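Local coordinates for insecticidal Delta-Endotoxin Cry8Ea1 (Bacillus Thuringiensis, PDB 3EB7), which is an insecticidal crystal toxin active against soil-dwelling larvae of Holotrichia parallela and probably kills by forming pores in midgut membranes, at residues A[279-284]-A[307-312]. Sequence-based numbering, arbitrary orientation.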
ATOM      1  N   PHE A 279      -9.540  12.299  -2.833  1.00 20.28           N
ATOM      2  CA  PHE A 279     -10.715  11.672  -2.204  1.00 20.97           C
ATOM      3  C   PHE A 279     -11.927  11.943  -3.054  1.00 20.73           C
ATOM      4  O   PHE A 279     -12.101  13.077  -3.503  1.00 21.33           O
ATOM      5  CB  PHE A 279     -10.955  12.239  -0.799  1.00 20.19           C
ATOM      6  CG  PHE A 279      -9.897  11.845   0.184  1.00 20.32           C
ATOM      7  CD1 PHE A 279      -8.800  12.699   0.440  1.00 21.06           C
ATOM      8  CD2 PHE A 279      -9.957  10.608   0.821  1.00 15.68           C
ATOM      9  CE1 PHE A 279      -7.794  12.307   1.342  1.00 17.42           C
ATOM     10  CE2 PHE A 279      -8.976  10.218   1.719  1.00 15.59           C
ATOM     11  CZ  PHE A 279      -7.896  11.055   1.977  1.00 18.85           C
ATOM     12  N   ILE A 280     -12.738  10.907  -3.275  1.00 19.88           N
ATOM     13  CA  ILE A 280     -14.018  11.054  -3.951  1.00 20.11           C
ATOM     14  C   ILE A 280     -14.941  11.983  -3.175  1.00 19.30           C
ATOM     15  O   ILE A 280     -15.044  11.874  -1.955  1.00 19.31           O
ATOM     16  CB  ILE A 280     -14.697   9.654  -4.254  1.00 19.86           C
ATOM     17  CG1 ILE A 280     -15.939   9.813  -5.117  1.00 19.41           C
ATOM     18  CG2 ILE A 280     -15.081   8.896  -2.946  1.00 21.40           C
ATOM     19  CD1 ILE A 280     -16.354   8.512  -5.854  1.00 21.89           C
ATOM     20  N   THR A 281     -15.600  12.904  -3.890  1.00 20.32           N
ATOM     21  CA  THR A 281     -16.590  13.831  -3.300  1.00 20.07           C
ATOM     22  C   THR A 281     -18.030  13.674  -3.834  1.00 20.15           C
ATOM     23  O   THR A 281     -19.014  13.955  -3.143  1.00 20.06           O
ATOM     24  CB  THR A 281     -16.157  15.310  -3.463  1.00 20.70           C
ATOM     25  OG1 THR A 281     -16.094  15.632  -4.847  1.00 20.85           O
ATOM     26  CG2 THR A 281     -14.795  15.561  -2.794  1.00 20.92           C
ATOM     27  N   ARG A 282     -18.167  13.204  -5.061  1.00 20.82           N
ATOM     28  CA  ARG A 282     -19.495  13.036  -5.629  1.00 20.61           C
ATOM     29  C   ARG A 282     -19.454  12.035  -6.762  1.00 20.38           C
ATOM     30  O   ARG A 282     -18.450  11.956  -7.479  1.00 19.97           O
ATOM     31  CB  ARG A 282     -20.018  14.394  -6.105  1.00 20.78           C
ATOM     32  CG  ARG A 282     -21.527  14.459  -6.255  1.00 21.45           C
ATOM     33  CD  ARG A 282     -22.067  15.894  -6.408  1.00 21.92           C
ATOM     34  NE  ARG A 282     -23.544  15.866  -6.416  1.00 25.98           N
ATOM     35  CZ  ARG A 282     -24.306  15.821  -5.319  1.00 24.86           C
ATOM     36  NH1 ARG A 282     -23.738  15.855  -4.101  1.00 21.84           N
ATOM     37  NH2 ARG A 282     -25.636  15.755  -5.443  1.00 23.70           N
ATOM     38  N   LEU A 283     -20.514  11.233  -6.905  1.00 20.14           N
ATOM     39  CA  LEU A 283     -20.642  10.343  -8.092  1.00 19.47           C
ATOM     40  C   LEU A 283     -22.052  10.435  -8.656  1.00 19.05           C
ATOM     41  O   LEU A 283     -23.007  10.308  -7.892  1.00 19.37           O
ATOM     42  CB  LEU A 283     -20.437   8.895  -7.659  1.00 19.41           C
ATOM     43  CG  LEU A 283     -19.718   7.821  -8.469  1.00 20.13           C
ATOM     44  CD1 LEU A 283     -20.469   6.542  -8.258  1.00 21.23           C
ATOM     45  CD2 LEU A 283     -19.574   8.133  -9.905  1.00 19.78           C
ATOM     46  N   SER A 284     -22.202  10.645  -9.957  1.00 18.47           N
ATOM     47  CA  SER A 284     -23.517  10.516 -10.601  1.00 20.06           C
ATOM     48  C   SER A 284     -23.488   9.328 -11.516  1.00 19.10           C
ATOM     49  O   SER A 284     -22.584   9.239 -12.311  1.00 18.90           O
ATOM     50  CB  SER A 284     -23.895  11.739 -11.465  1.00 19.80           C
ATOM     51  OG  SER A 284     -23.997  12.887 -10.679  1.00 23.37           O
ATOM     52  N   SER A 307     -16.476  13.200  -9.125  1.00 18.34           N
ATOM     53  CA  SER A 307     -15.703  14.324  -8.615  1.00 18.96           C
ATOM     54  C   SER A 307     -14.814  13.826  -7.508  1.00 19.23           C
ATOM     55  O   SER A 307     -15.242  13.014  -6.656  1.00 19.30           O
ATOM     56  CB  SER A 307     -16.611  15.447  -8.085  1.00 19.38           C
ATOM     57  OG  SER A 307     -17.423  16.010  -9.109  1.00 21.19           O
ATOM     58  N   SER A 308     -13.573  14.317  -7.526  1.00 19.94           N
ATOM     59  CA  SER A 308     -12.596  14.106  -6.444  1.00 20.40           C
ATOM     60  C   SER A 308     -11.810  15.367  -6.132  1.00 20.83           C
ATOM     61  O   SER A 308     -11.809  16.365  -6.897  1.00 20.76           O
ATOM     62  CB  SER A 308     -11.609  12.995  -6.812  1.00 20.54           C
ATOM     63  OG  SER A 308     -11.043  13.229  -8.091  1.00 23.64           O
ATOM     64  N   GLN A 309     -11.062  15.274  -5.040  1.00 21.19           N
ATOM     65  CA  GLN A 309     -10.399  16.400  -4.449  1.00 21.23           C
ATOM     66  C   GLN A 309      -9.169  15.968  -3.675  1.00 21.36           C
ATOM     67  O   GLN A 309      -9.301  15.175  -2.748  1.00 21.39           O
ATOM     68  CB  GLN A 309     -11.378  17.059  -3.463  1.00 20.79           C
ATOM     69  CG  GLN A 309     -11.005  18.450  -3.182  1.00 22.78           C
ATOM     70  CD  GLN A 309     -11.750  19.035  -2.015  1.00 24.04           C
ATOM     71  OE1 GLN A 309     -11.399  20.105  -1.533  1.00 26.85           O
ATOM     72  NE2 GLN A 309     -12.776  18.363  -1.567  1.00 25.28           N
ATOM     73  N   PRO A 310      -7.986  16.549  -4.003  1.00 22.16           N
ATOM     74  CA  PRO A 310      -6.765  16.488  -3.168  1.00 22.30           C
ATOM     75  C   PRO A 310      -7.020  17.162  -1.809  1.00 22.64           C
ATOM     76  O   PRO A 310      -7.913  18.032  -1.706  1.00 23.77           O
ATOM     77  CB  PRO A 310      -5.726  17.330  -3.955  1.00 22.17           C
ATOM     78  CG  PRO A 310      -6.262  17.511  -5.299  1.00 22.33           C
ATOM     79  CD  PRO A 310      -7.782  17.382  -5.205  1.00 22.24           C
ATOM     80  N   ILE A 311      -6.216  16.842  -0.797  1.00 22.09           N
ATOM     81  CA  ILE A 311      -6.432  17.443   0.528  1.00 22.11           C
ATOM     82  C   ILE A 311      -6.324  18.979   0.472  1.00 22.28           C
ATOM     83  O   ILE A 311      -5.248  19.552   0.231  1.00 22.49           O
ATOM     84  CB  ILE A 311      -5.540  16.825   1.617  1.00 22.30           C
ATOM     85  CG1 ILE A 311      -5.817  15.322   1.772  1.00 22.96           C
ATOM     86  CG2 ILE A 311      -5.748  17.517   2.968  1.00 22.14           C
ATOM     87  CD1 ILE A 311      -4.714  14.568   2.523  1.00 21.58           C
ATOM     88  N   GLY A 312      -7.456  19.643   0.679  1.00 22.29           N
ATOM     89  CA  GLY A 312      -7.477  21.090   0.688  1.00 22.58           C
ATOM     90  C   GLY A 312      -7.311  21.684  -0.703  1.00 23.70           C
ATOM     91  O   GLY A 312      -6.955  22.832  -0.806  1.00 24.00           O
TER
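Thr281 and Arg282 both turn their backbone N-H groups to one carbonyl, that of Ser307, and so make a classic beta bulge in an otherwise regular antiparallel pairing. Thr281 N gives the strong, nearly straight bond to Ser307 O (2.8 Å, 174° at the hydrogen), while Arg282 N adds a weak one at 3.3 Å. Ser307 N answers with a bond to Arg282 O. Before the bulge, Phe279 and Gln309 form a hydrogen-bonded pair, and Ile280 faces Ser308 in a non-hydrogen-bonded one. Ser308 CB comes within 3.3 Å of Phe279 O, where a small side chain fits, and its OG is hydrogen-bonded to Asp278.

Thr281 psi, -28°, departs from extended values, which lets both N-H groups point at one carbonyl. Its branches run alongside the partner strand: OG1, between backbone N and carbonyl carbon (chi1 63°), lies 3.3 Å from Ser307 CB, and CG2, anti to the carbonyl carbon, packs against Gln309 CB at 3.8 Å. Ser307, short enough to sit beside Thr281 OG1, has its own OG hydrogen-bonded to Thr317 on the next strand. Further along, Ile311 brings CG1 to the Phe279 ring edge, 3.6 Å from CE1 and in plane, an apolar contact fitting this buried site. Together these contacts join the open ends of hairpin 278-292/296-310, central pair of a four-stranded Greek-key sheet in the beta-prism domain II of three-domain Cry toxins.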